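Local coordinates for alpha-catenin-like protein hmp-1 (Caenorhabditis elegans, PDB 5H5M), which links the cadherin-catenin complex of adherens junctions to actin filaments, and is required for cell migration and cell shape changes as the embryo encloses and elongates, at residues 8-19 and 97-108; 148-156 and 190-198. One frame throughout, in Å; residues are numbered along the deposited sequence.

Contact 1 of 2, residues 8-19 and 97-108; sequences INEIDTFQNRIE and IAEVHKRTKDLR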
loop_
_atom_site.group_PDB
_atom_site.type_symbol
_atom_site.label_atom_id
_atom_site.label_comp_id
_atom_site.label_asym_id
_atom_site.label_seq_id
_atom_site.Cartn_x
_atom_site.Cartn_y
_atom_site.Cartn_z
ATOM N N ILE A 8 8.939 -12.903 -7.504
ATOM C CA ILE A 8 8.226 -12.606 -8.739
ATOM C C ILE A 8 8.855 -13.359 -9.911
ATOM O O ILE A 8 8.156 -13.776 -10.832
ATOM C CB ILE A 8 8.187 -11.085 -9.033
ATOM C CG1 ILE A 8 7.140 -10.784 -10.108
ATOM C CG2 ILE A 8 9.564 -10.544 -9.416
ATOM C CD1 ILE A 8 5.742 -11.203 -9.710
ATOM N N ASN A 9 10.169 -13.562 -9.862
ATOM C CA ASN A 9 10.850 -14.317 -10.902
ATOM C C ASN A 9 10.559 -15.807 -10.781
ATOM O O ASN A 9 10.427 -16.503 -11.786
ATOM C CB ASN A 9 12.355 -14.063 -10.855
ATOM C CG ASN A 9 12.723 -12.664 -11.314
ATOM O OD1 ASN A 9 11.974 -12.026 -12.057
ATOM N ND2 ASN A 9 13.879 -12.178 -10.873
ATOM N N GLU A 10 10.458 -16.290 -9.544
ATOM C CA GLU A 10 10.097 -17.679 -9.291
ATOM C C GLU A 10 8.712 -17.985 -9.852
ATOM O O GLU A 10 8.502 -19.024 -10.470
ATOM C CB GLU A 10 10.138 -17.988 -7.791
ATOM C CG GLU A 10 11.524 -17.923 -7.158
ATOM C CD GLU A 10 12.396 -19.123 -7.498
ATOM O OE1 GLU A 10 11.937 -20.013 -8.245
ATOM O OE2 GLU A 10 13.545 -19.178 -7.009
ATOM N N ILE A 11 7.774 -17.066 -9.639
ATOM C CA ILE A 11 6.409 -17.213 -10.136
ATOM C C ILE A 11 6.342 -17.140 -11.662
ATOM O O ILE A 11 5.716 -17.984 -12.307
ATOM C CB ILE A 11 5.483 -16.135 -9.541
ATOM C CG1 ILE A 11 5.247 -16.393 -8.052
ATOM C CG2 ILE A 11 4.159 -16.097 -10.278
ATOM C CD1 ILE A 11 4.417 -15.325 -7.382
ATOM N N ASP A 12 6.992 -16.129 -12.232
ATOM C CA ASP A 12 6.963 -15.912 -13.675
ATOM C C ASP A 12 7.552 -17.088 -14.457
ATOM O O ASP A 12 6.964 -17.546 -15.437
ATOM C CB ASP A 12 7.709 -14.624 -14.034
ATOM C CG ASP A 12 6.969 -13.376 -13.586
ATOM O OD1 ASP A 12 5.742 -13.456 -13.360
ATOM O OD2 ASP A 12 7.615 -12.312 -13.465
ATOM N N THR A 13 8.710 -17.573 -14.019
ATOM C CA THR A 13 9.360 -18.698 -14.682
ATOM C C THR A 13 8.557 -19.987 -14.507
ATOM O O THR A 13 8.460 -20.794 -15.432
ATOM C CB THR A 13 10.795 -18.917 -14.158
ATOM O OG1 THR A 13 10.769 -19.114 -12.740
ATOM C CG2 THR A 13 11.673 -17.716 -14.482
ATOM N N PHE A 14 7.977 -20.166 -13.324
ATOM C CA PHE A 14 7.191 -21.358 -13.013
ATOM C C PHE A 14 6.047 -21.551 -14.001
ATOM O O PHE A 14 5.711 -22.675 -14.368
ATOM C CB PHE A 14 6.641 -21.275 -11.589
ATOM C CG PHE A 14 5.838 -22.473 -11.173
ATOM C CD1 PHE A 14 6.454 -23.698 -10.963
ATOM C CD2 PHE A 14 4.471 -22.371 -10.971
ATOM C CE1 PHE A 14 5.719 -24.802 -10.571
ATOM C CE2 PHE A 14 3.728 -23.473 -10.576
ATOM C CZ PHE A 14 4.353 -24.690 -10.376
ATOM N N GLN A 15 5.459 -20.443 -14.439
ATOM C CA GLN A 15 4.356 -20.491 -15.388
ATOM C C GLN A 15 4.800 -20.992 -16.757
ATOM O O GLN A 15 3.971 -21.338 -17.594
ATOM C CB GLN A 15 3.707 -19.115 -15.524
ATOM C CG GLN A 15 2.812 -18.738 -14.356
ATOM C CD GLN A 15 2.114 -17.411 -14.563
ATOM O OE1 GLN A 15 2.682 -16.479 -15.131
ATOM N NE2 GLN A 15 0.869 -17.320 -14.111
ATOM N N ASN A 16 6.110 -21.022 -16.982
ATOM C CA ASN A 16 6.659 -21.551 -18.225
ATOM C C ASN A 16 7.269 -22.934 -18.027
ATOM O O ASN A 16 7.220 -23.772 -18.925
ATOM C CB ASN A 16 7.707 -20.597 -18.800
ATOM C CG ASN A 16 7.103 -19.300 -19.301
ATOM O OD1 ASN A 16 6.052 -19.296 -19.943
ATOM N ND2 ASN A 16 7.767 -18.186 -19.007
ATOM N N ARG A 17 7.840 -23.162 -16.847
ATOM C CA ARG A 17 8.477 -24.436 -16.529
ATOM C C ARG A 17 7.480 -25.590 -16.559
ATOM O O ARG A 17 7.835 -26.712 -16.920
ATOM C CB ARG A 17 9.156 -24.377 -15.157
ATOM C CG ARG A 17 10.334 -23.418 -15.068
ATOM C CD ARG A 17 11.397 -23.730 -16.110
ATOM N NE ARG A 17 11.989 -25.056 -15.937
ATOM C CZ ARG A 17 13.111 -25.294 -15.265
ATOM N NH1 ARG A 17 13.770 -24.294 -14.694
ATOM N NH2 ARG A 17 13.576 -26.532 -15.162
ATOM N N ILE A 18 6.234 -25.311 -16.183
ATOM C CA ILE A 18 5.207 -26.348 -16.116
ATOM C C ILE A 18 4.692 -26.729 -17.499
ATOM O O ILE A 18 3.947 -27.697 -17.646
ATOM C CB ILE A 18 4.014 -25.912 -15.253
ATOM C CG1 ILE A 18 3.374 -24.652 -15.839
ATOM C CG2 ILE A 18 4.448 -25.695 -13.810
ATOM C CD1 ILE A 18 2.156 -24.184 -15.092
ATOM N N GLU A 19 5.084 -25.958 -18.507
ATOM C CA GLU A 19 4.717 -26.259 -19.884
ATOM C C GLU A 19 5.853 -26.995 -20.583
ATOM O O GLU A 19 6.713 -26.382 -21.215
ATOM C CB GLU A 19 4.354 -24.981 -20.640
ATOM C CG GLU A 19 3.042 -24.365 -20.190
ATOM C CD GLU A 19 2.738 -23.055 -20.885
ATOM O OE1 GLU A 19 3.692 -22.347 -21.273
ATOM O OE2 GLU A 19 1.541 -22.734 -21.048
ATOM N N ILE A 97 -2.448 -27.744 -17.030
ATOM C CA ILE A 97 -1.616 -26.551 -17.135
ATOM C C ILE A 97 -2.443 -25.292 -16.900
ATOM O O ILE A 97 -2.007 -24.371 -16.209
ATOM C CB ILE A 97 -0.927 -26.467 -18.515
ATOM C CG1 ILE A 97 0.112 -27.582 -18.660
ATOM C CG2 ILE A 97 -0.278 -25.102 -18.719
ATOM C CD1 ILE A 97 0.734 -27.666 -20.039
ATOM N N ALA A 98 -3.645 -25.265 -17.469
ATOM C CA ALA A 98 -4.542 -24.124 -17.311
ATOM C C ALA A 98 -4.961 -23.939 -15.853
ATOM O O ALA A 98 -5.087 -22.811 -15.372
ATOM C CB ALA A 98 -5.769 -24.288 -18.196
ATOM N N GLU A 99 -5.173 -25.050 -15.155
ATOM C CA GLU A 99 -5.564 -25.014 -13.752
ATOM C C GLU A 99 -4.461 -24.409 -12.885
ATOM O O GLU A 99 -4.730 -23.605 -11.993
ATOM C CB GLU A 99 -5.914 -26.420 -13.258
ATOM C CG GLU A 99 -6.331 -26.493 -11.792
ATOM C CD GLU A 99 -7.686 -25.860 -11.523
ATOM O OE1 GLU A 99 -8.401 -25.526 -12.492
ATOM O OE2 GLU A 99 -8.037 -25.701 -10.335
ATOM N N VAL A 100 -3.220 -24.801 -13.154
ATOM C CA VAL A 100 -2.081 -24.270 -12.417
ATOM C C VAL A 100 -1.916 -22.777 -12.683
ATOM O O VAL A 100 -1.705 -21.995 -11.753
ATOM C CB VAL A 100 -0.773 -25.000 -12.782
ATOM C CG1 VAL A 100 0.394 -24.412 -12.007
ATOM C CG2 VAL A 100 -0.898 -26.488 -12.500
ATOM N N HIS A 101 -2.020 -22.392 -13.955
ATOM C CA HIS A 101 -1.903 -20.990 -14.354
ATOM C C HIS A 101 -2.949 -20.120 -13.672
ATOM O O HIS A 101 -2.671 -18.978 -13.310
ATOM C CB HIS A 101 -2.025 -20.841 -15.875
ATOM C CG HIS A 101 -0.757 -21.130 -16.617
ATOM N ND1 HIS A 101 -0.728 -21.371 -17.975
ATOM C CD2 HIS A 101 0.526 -21.209 -16.194
ATOM C CE1 HIS A 101 0.518 -21.591 -18.353
ATOM N NE2 HIS A 101 1.300 -21.499 -17.293
ATOM N N LYS A 102 -4.150 -20.662 -13.497
ATOM C CA LYS A 102 -5.221 -19.924 -12.839
ATOM C C LYS A 102 -4.931 -19.716 -11.350
ATOM O O LYS A 102 -5.211 -18.650 -10.799
ATOM C CB LYS A 102 -6.559 -20.641 -13.016
ATOM C CG LYS A 102 -7.763 -19.734 -12.818
ATOM C CD LYS A 102 -8.730 -20.304 -11.795
ATOM C CE LYS A 102 -9.236 -21.675 -12.215
ATOM N NZ LYS A 102 -10.175 -22.245 -11.208
ATOM N N ARG A 103 -4.372 -20.734 -10.702
ATOM C CA ARG A 103 -4.009 -20.628 -9.291
ATOM C C ARG A 103 -2.830 -19.678 -9.116
ATOM O O ARG A 103 -2.807 -18.868 -8.190
ATOM C CB ARG A 103 -3.672 -22.002 -8.706
ATOM C CG ARG A 103 -4.787 -23.020 -8.846
ATOM C CD ARG A 103 -6.032 -22.593 -8.087
ATOM N NE ARG A 103 -7.167 -23.459 -8.392
ATOM C CZ ARG A 103 -8.337 -23.416 -7.764
ATOM N NH1 ARG A 103 -8.535 -22.546 -6.781
ATOM N NH2 ARG A 103 -9.310 -24.245 -8.115
ATOM N N THR A 104 -1.856 -19.783 -10.013
ATOM C CA THR A 104 -0.698 -18.899 -9.998
ATOM C C THR A 104 -1.110 -17.440 -10.198
ATOM O O THR A 104 -0.613 -16.546 -9.514
ATOM C CB THR A 104 0.325 -19.289 -11.084
ATOM O OG1 THR A 104 0.683 -20.668 -10.936
ATOM C CG2 THR A 104 1.572 -18.442 -10.963
ATOM N N LYS A 105 -2.029 -17.209 -11.133
ATOM C CA LYS A 105 -2.526 -15.865 -11.409
ATOM C C LYS A 105 -3.202 -15.255 -10.182
ATOM O O LYS A 105 -3.017 -14.072 -9.882
ATOM C CB LYS A 105 -3.509 -15.877 -12.583
ATOM C CG LYS A 105 -4.168 -14.526 -12.821
ATOM C CD LYS A 105 -5.186 -14.549 -13.948
ATOM C CE LYS A 105 -5.885 -13.200 -14.050
ATOM N NZ LYS A 105 -6.857 -13.130 -15.171
ATOM N N ASP A 106 -3.990 -16.060 -9.476
ATOM C CA ASP A 106 -4.673 -15.580 -8.283
ATOM C C ASP A 106 -3.690 -15.327 -7.146
ATOM O O ASP A 106 -3.812 -14.342 -6.416
ATOM C CB ASP A 106 -5.747 -16.574 -7.839
ATOM C CG ASP A 106 -6.951 -16.580 -8.761
ATOM O OD1 ASP A 106 -7.581 -17.649 -8.917
ATOM O OD2 ASP A 106 -7.266 -15.514 -9.331
ATOM N N LEU A 107 -2.715 -16.220 -7.000
ATOM C CA LEU A 107 -1.718 -16.080 -5.950
ATOM C C LEU A 107 -0.932 -14.785 -6.106
ATOM O O LEU A 107 -0.694 -14.078 -5.129
ATOM C CB LEU A 107 -0.761 -17.272 -5.942
ATOM C CG LEU A 107 0.361 -17.191 -4.902
ATOM C CD1 LEU A 107 -0.209 -17.110 -3.497
ATOM C CD2 LEU A 107 1.301 -18.376 -5.027
ATOM N N ARG A 108 -0.540 -14.457 -7.332
ATOM C CA ARG A 108 0.268 -13.262 -7.526
ATOM C C ARG A 108 -0.564 -11.993 -7.331
ATOM O O ARG A 108 -0.042 -10.987 -6.856
ATOM C CB ARG A 108 0.949 -13.269 -8.901
ATOM C CG ARG A 108 0.038 -13.363 -10.102
ATOM C CD ARG A 108 0.867 -13.411 -11.378
ATOM N NE ARG A 108 1.666 -12.198 -11.548
ATOM C CZ ARG A 108 2.860 -12.162 -12.133
ATOM N NH1 ARG A 108 3.407 -13.277 -12.601
ATOM N NH2 ARG A 108 3.510 -11.010 -12.243
#
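H101 and Q15 meet in an antiparallel helix pair, helix 6-17 against helix 92-122, in a helical bundle of the alpha-catenin M domain; the segment axes run 10.3 Å apart at 170°. The imidazole of H101 donates NE2-H to the backbone O of Q15 at 2.7 Å, in the carbonyl plane and on a lone pair. Histidine suits the place because its flat ring can lie against I18 and still bring NE2 to this oxygen. E19 OE2 approaches the same ring at its edge, 3.1 Å from H101 CE1. I18 CG1 sits between its backbone N and carbonyl carbon (chi1 60°), which brings CD1 to V100 and within 3.6 Å of H101 CD2. Replacing H101 by an alanine is likely to leave the Q15 carbonyl without this donor and open a gap beside I18. Further along, R108 inserts as a knob among I8, D12, I11 and Q15. Its NH1 makes a salt bridge to D12 OD1, carboxylate and guanidinium nearly coplanar (15°); the modelled 2.5 Å is doubtfully short. I8 CD1 lies over a guanidinium face. Between these polar groups, T104 turns its methyl CG2 to I11 CG2 at 3.6 Å and its hydroxyl back to V100 O, so the branched threonine offers carbon to the interface and satisfies its own oxygen. F14 reaches V100 and meets H37 of helix 27-49 edge-to-face, while T104 touches L69 and I97 touches Y80, both on helix 56-80.

Contact 2 of 2, residues 148-156 and 190-198; sequences RSKMFQEHA and APQVAQAAI
F152 packs across an antiparallel helix pair of a vinculin-family helical bundle, helix 142-166 and helix 173-202, whose segment axes approach to 9.6 Å at 165°. With CG anti to the backbone N (chi1 165°), its ring extends toward the partner helix, where CZ packs 3.7 Å from V193 CG1 and the ring edge faces the backbone O of A190, 3.4 Å from CE2. Small residues let the backbones come close: S149 and A194 have their CA atoms only 5.4 Å apart, and A156 CB meets A190 CB at 3.6 Å. The alanines, with no side chain beyond CB, suit so close an approach. No hydrogen bond crosses between the segments, so they are joined by van der Waals packing, polar atoms such as S149 OG (3.5 Å from A194 CB) included. Farther out, F152 meets W220 of helix 207-233 edge-to-face, and that tryptophan also touches A156 and A190; L130 of helix 128-137 packs on V193. Q153 bends at chi2 (66°) and gives its NE2 to N157 OD1 within its own helix. P191 has no N-H to give to the preceding turn, which is consistent with the kink there; the OE1 of Q153 rests 3.5 Å from P191 CA.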
loop_
_atom_site.group_PDB
_atom_site.type_symbol
_atom_site.label_atom_id
_atom_site.label_comp_id
_atom_site.label_asym_id
_atom_site.label_seq_id
_atom_site.Cartn_x
_atom_site.Cartn_y
_atom_site.Cartn_z
ATOM N N ARG A 148 7.578 13.545 18.939
ATOM C CA ARG A 148 7.490 13.622 17.484
ATOM C C ARG A 148 8.739 13.039 16.824
ATOM O O ARG A 148 8.673 12.528 15.708
ATOM C CB ARG A 148 7.275 15.067 17.030
ATOM C CG ARG A 148 5.923 15.644 17.420
ATOM C CD ARG A 148 4.786 14.782 16.902
ATOM N NE ARG A 148 3.487 15.242 17.388
ATOM C CZ ARG A 148 2.334 14.639 17.116
ATOM N NH1 ARG A 148 2.318 13.552 16.359
ATOM N NH2 ARG A 148 1.198 15.123 17.599
ATOM N N SER A 149 9.874 13.126 17.514
ATOM C CA SER A 149 11.105 12.491 17.049
ATOM C C SER A 149 10.916 10.984 16.962
ATOM O O SER A 149 11.253 10.360 15.957
ATOM C CB SER A 149 12.276 12.821 17.978
ATOM O OG SER A 149 13.431 12.082 17.627
ATOM N N LYS A 150 10.368 10.412 18.028
ATOM C CA LYS A 150 10.104 8.981 18.091
ATOM C C LYS A 150 9.133 8.549 16.995
ATOM O O LYS A 150 9.360 7.552 16.310
ATOM C CB LYS A 150 9.552 8.612 19.469
ATOM C CG LYS A 150 9.145 7.159 19.618
ATOM C CD LYS A 150 8.599 6.894 21.015
ATOM C CE LYS A 150 8.095 5.469 21.158
ATOM N NZ LYS A 150 7.556 5.213 22.524
ATOM N N MET A 151 8.054 9.307 16.830
ATOM C CA MET A 151 7.049 9.002 15.819
ATOM C C MET A 151 7.619 9.112 14.409
ATOM O O MET A 151 7.356 8.259 13.561
ATOM C CB MET A 151 5.836 9.924 15.967
ATOM C CG MET A 151 5.134 9.793 17.306
ATOM S SD MET A 151 4.768 8.076 17.724
ATOM C CE MET A 151 3.662 7.627 16.387
ATOM N N PHE A 152 8.394 10.165 14.162
ATOM C CA PHE A 152 9.032 10.347 12.863
ATOM C C PHE A 152 9.951 9.172 12.521
ATOM O O PHE A 152 9.957 8.692 11.386
ATOM C CB PHE A 152 9.832 11.651 12.825
ATOM C CG PHE A 152 10.795 11.728 11.674
ATOM C CD1 PHE A 152 10.348 12.048 10.402
ATOM C CD2 PHE A 152 12.144 11.471 11.862
ATOM C CE1 PHE A 152 11.230 12.116 9.335
ATOM C CE2 PHE A 152 13.029 11.532 10.800
ATOM C CZ PHE A 152 12.572 11.856 9.533
ATOM N N GLN A 153 10.724 8.718 13.505
ATOM C CA GLN A 153 11.658 7.618 13.295
ATOM C C GLN A 153 10.913 6.325 12.972
ATOM O O GLN A 153 11.314 5.578 12.078
ATOM C CB GLN A 153 12.551 7.421 14.522
ATOM C CG GLN A 153 13.523 6.257 14.403
ATOM C CD GLN A 153 14.575 6.474 13.326
ATOM O OE1 GLN A 153 15.298 7.471 13.339
ATOM N NE2 GLN A 153 14.660 5.541 12.385
ATOM N N GLU A 154 9.825 6.075 13.695
ATOM C CA GLU A 154 8.992 4.900 13.447
ATOM C C GLU A 154 8.351 4.965 12.062
ATOM O O GLU A 154 8.239 3.953 11.372
ATOM C CB GLU A 154 7.914 4.765 14.527
ATOM C CG GLU A 154 8.475 4.467 15.909
ATOM C CD GLU A 154 7.400 4.347 16.973
ATOM O OE1 GLU A 154 6.210 4.551 16.648
ATOM O OE2 GLU A 154 7.748 4.050 18.135
ATOM N N HIS A 155 7.931 6.164 11.670
ATOM C CA HIS A 155 7.412 6.413 10.328
ATOM C C HIS A 155 8.483 6.117 9.278
ATOM O O HIS A 155 8.198 5.536 8.230
ATOM C CB HIS A 155 6.927 7.864 10.221
ATOM C CG HIS A 155 6.749 8.353 8.817
ATOM N ND1 HIS A 155 5.614 8.102 8.077
ATOM C CD2 HIS A 155 7.558 9.097 8.025
ATOM C CE1 HIS A 155 5.734 8.666 6.887
ATOM N NE2 HIS A 155 6.905 9.273 6.830
ATOM N N ALA A 156 9.716 6.515 9.577
ATOM C CA ALA A 156 10.851 6.252 8.697
ATOM C C ALA A 156 11.113 4.751 8.552
ATOM O O ALA A 156 11.352 4.267 7.448
ATOM C CB ALA A 156 12.092 6.955 9.214
ATOM N N ALA A 190 17.327 9.377 8.427
ATOM C CA ALA A 190 16.272 9.508 9.435
ATOM C C ALA A 190 16.756 9.838 10.861
ATOM O O ALA A 190 16.226 10.754 11.484
ATOM C CB ALA A 190 15.418 8.235 9.459
ATOM N N PRO A 191 17.748 9.096 11.391
ATOM C CA PRO A 191 18.144 9.444 12.763
ATOM C C PRO A 191 18.867 10.788 12.835
ATOM O O PRO A 191 18.895 11.423 13.891
ATOM C CB PRO A 191 19.087 8.302 13.170
ATOM C CG PRO A 191 18.922 7.236 12.123
ATOM C CD PRO A 191 18.519 7.949 10.876
ATOM N N GLN A 192 19.448 11.210 11.717
ATOM C CA GLN A 192 20.146 12.487 11.659
ATOM C C GLN A 192 19.147 13.633 11.595
ATOM O O GLN A 192 19.361 14.685 12.200
ATOM C CB GLN A 192 21.089 12.529 10.455
ATOM C CG GLN A 192 22.103 11.399 10.436
ATOM C CD GLN A 192 22.946 11.389 9.174
ATOM O OE1 GLN A 192 22.742 12.198 8.270
ATOM N NE2 GLN A 192 23.900 10.469 9.109
ATOM N N VAL A 193 18.060 13.423 10.857
ATOM C CA VAL A 193 16.972 14.394 10.794
ATOM C C VAL A 193 16.382 14.601 12.184
ATOM O O VAL A 193 16.143 15.731 12.605
ATOM C CB VAL A 193 15.858 13.949 9.823
ATOM C CG1 VAL A 193 14.654 14.880 9.923
ATOM C CG2 VAL A 193 16.379 13.903 8.398
ATOM N N ALA A 194 16.167 13.500 12.898
ATOM C CA ALA A 194 15.650 13.555 14.262
ATOM C C ALA A 194 16.562 14.380 15.169
ATOM O O ALA A 194 16.099 15.275 15.873
ATOM C CB ALA A 194 15.478 12.150 14.822
ATOM N N GLN A 195 17.856 14.079 15.135
ATOM C CA GLN A 195 18.833 14.782 15.962
ATOM C C GLN A 195 18.937 16.267 15.619
ATOM O O GLN A 195 19.162 17.094 16.501
ATOM C CB GLN A 195 20.210 14.124 15.833
ATOM C CG GLN A 195 20.285 12.740 16.454
ATOM C CD GLN A 195 19.872 12.733 17.915
ATOM O OE1 GLN A 195 20.230 13.628 18.681
ATOM N NE2 GLN A 195 19.110 11.721 18.308
ATOM N N ALA A 196 18.776 16.600 14.340
ATOM C CA ALA A 196 18.796 17.995 13.906
ATOM C C ALA A 196 17.667 18.785 14.565
ATOM O O ALA A 196 17.820 19.967 14.876
ATOM C CB ALA A 196 18.691 18.085 12.393
ATOM N N ALA A 197 16.535 18.121 14.774
ATOM C CA ALA A 197 15.383 18.744 15.416
ATOM C C ALA A 197 15.620 18.903 16.913
ATOM O O ALA A 197 15.225 19.904 17.508
ATOM C CB ALA A 197 14.125 17.929 15.159
ATOM N N ILE A 198 16.263 17.905 17.513
ATOM C CA ILE A 198 16.616 17.958 18.925
ATOM C C ILE A 198 17.557 19.128 19.181
ATOM O O ILE A 198 17.415 19.848 20.170
ATOM C CB ILE A 198 17.286 16.651 19.398
ATOM C CG1 ILE A 198 16.399 15.446 19.088
ATOM C CG2 ILE A 198 17.584 16.714 20.890
ATOM C CD1 ILE A 198 15.051 15.488 19.776
#

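How the contacts relate
Contact 1 and contact 2 lie on opposite sides of the centre of the chain, their own centres 43 Å apart and their nearest atoms about 23 Å apart, so neither touches the other. They follow in series: contact 1 closes with helix 92-122 before contact 2 opens on helix 142-166, and they share no helix. Both join antiparallel helices within the vinculin-family M domain, but contact 1 brings together helices separated by two others, 27-49 and 56-80, whereas contact 2 pairs successive helices, 142-166 and 173-202. The two contacts are thus independent packing sites in different parts of an elongated, mostly helical domain.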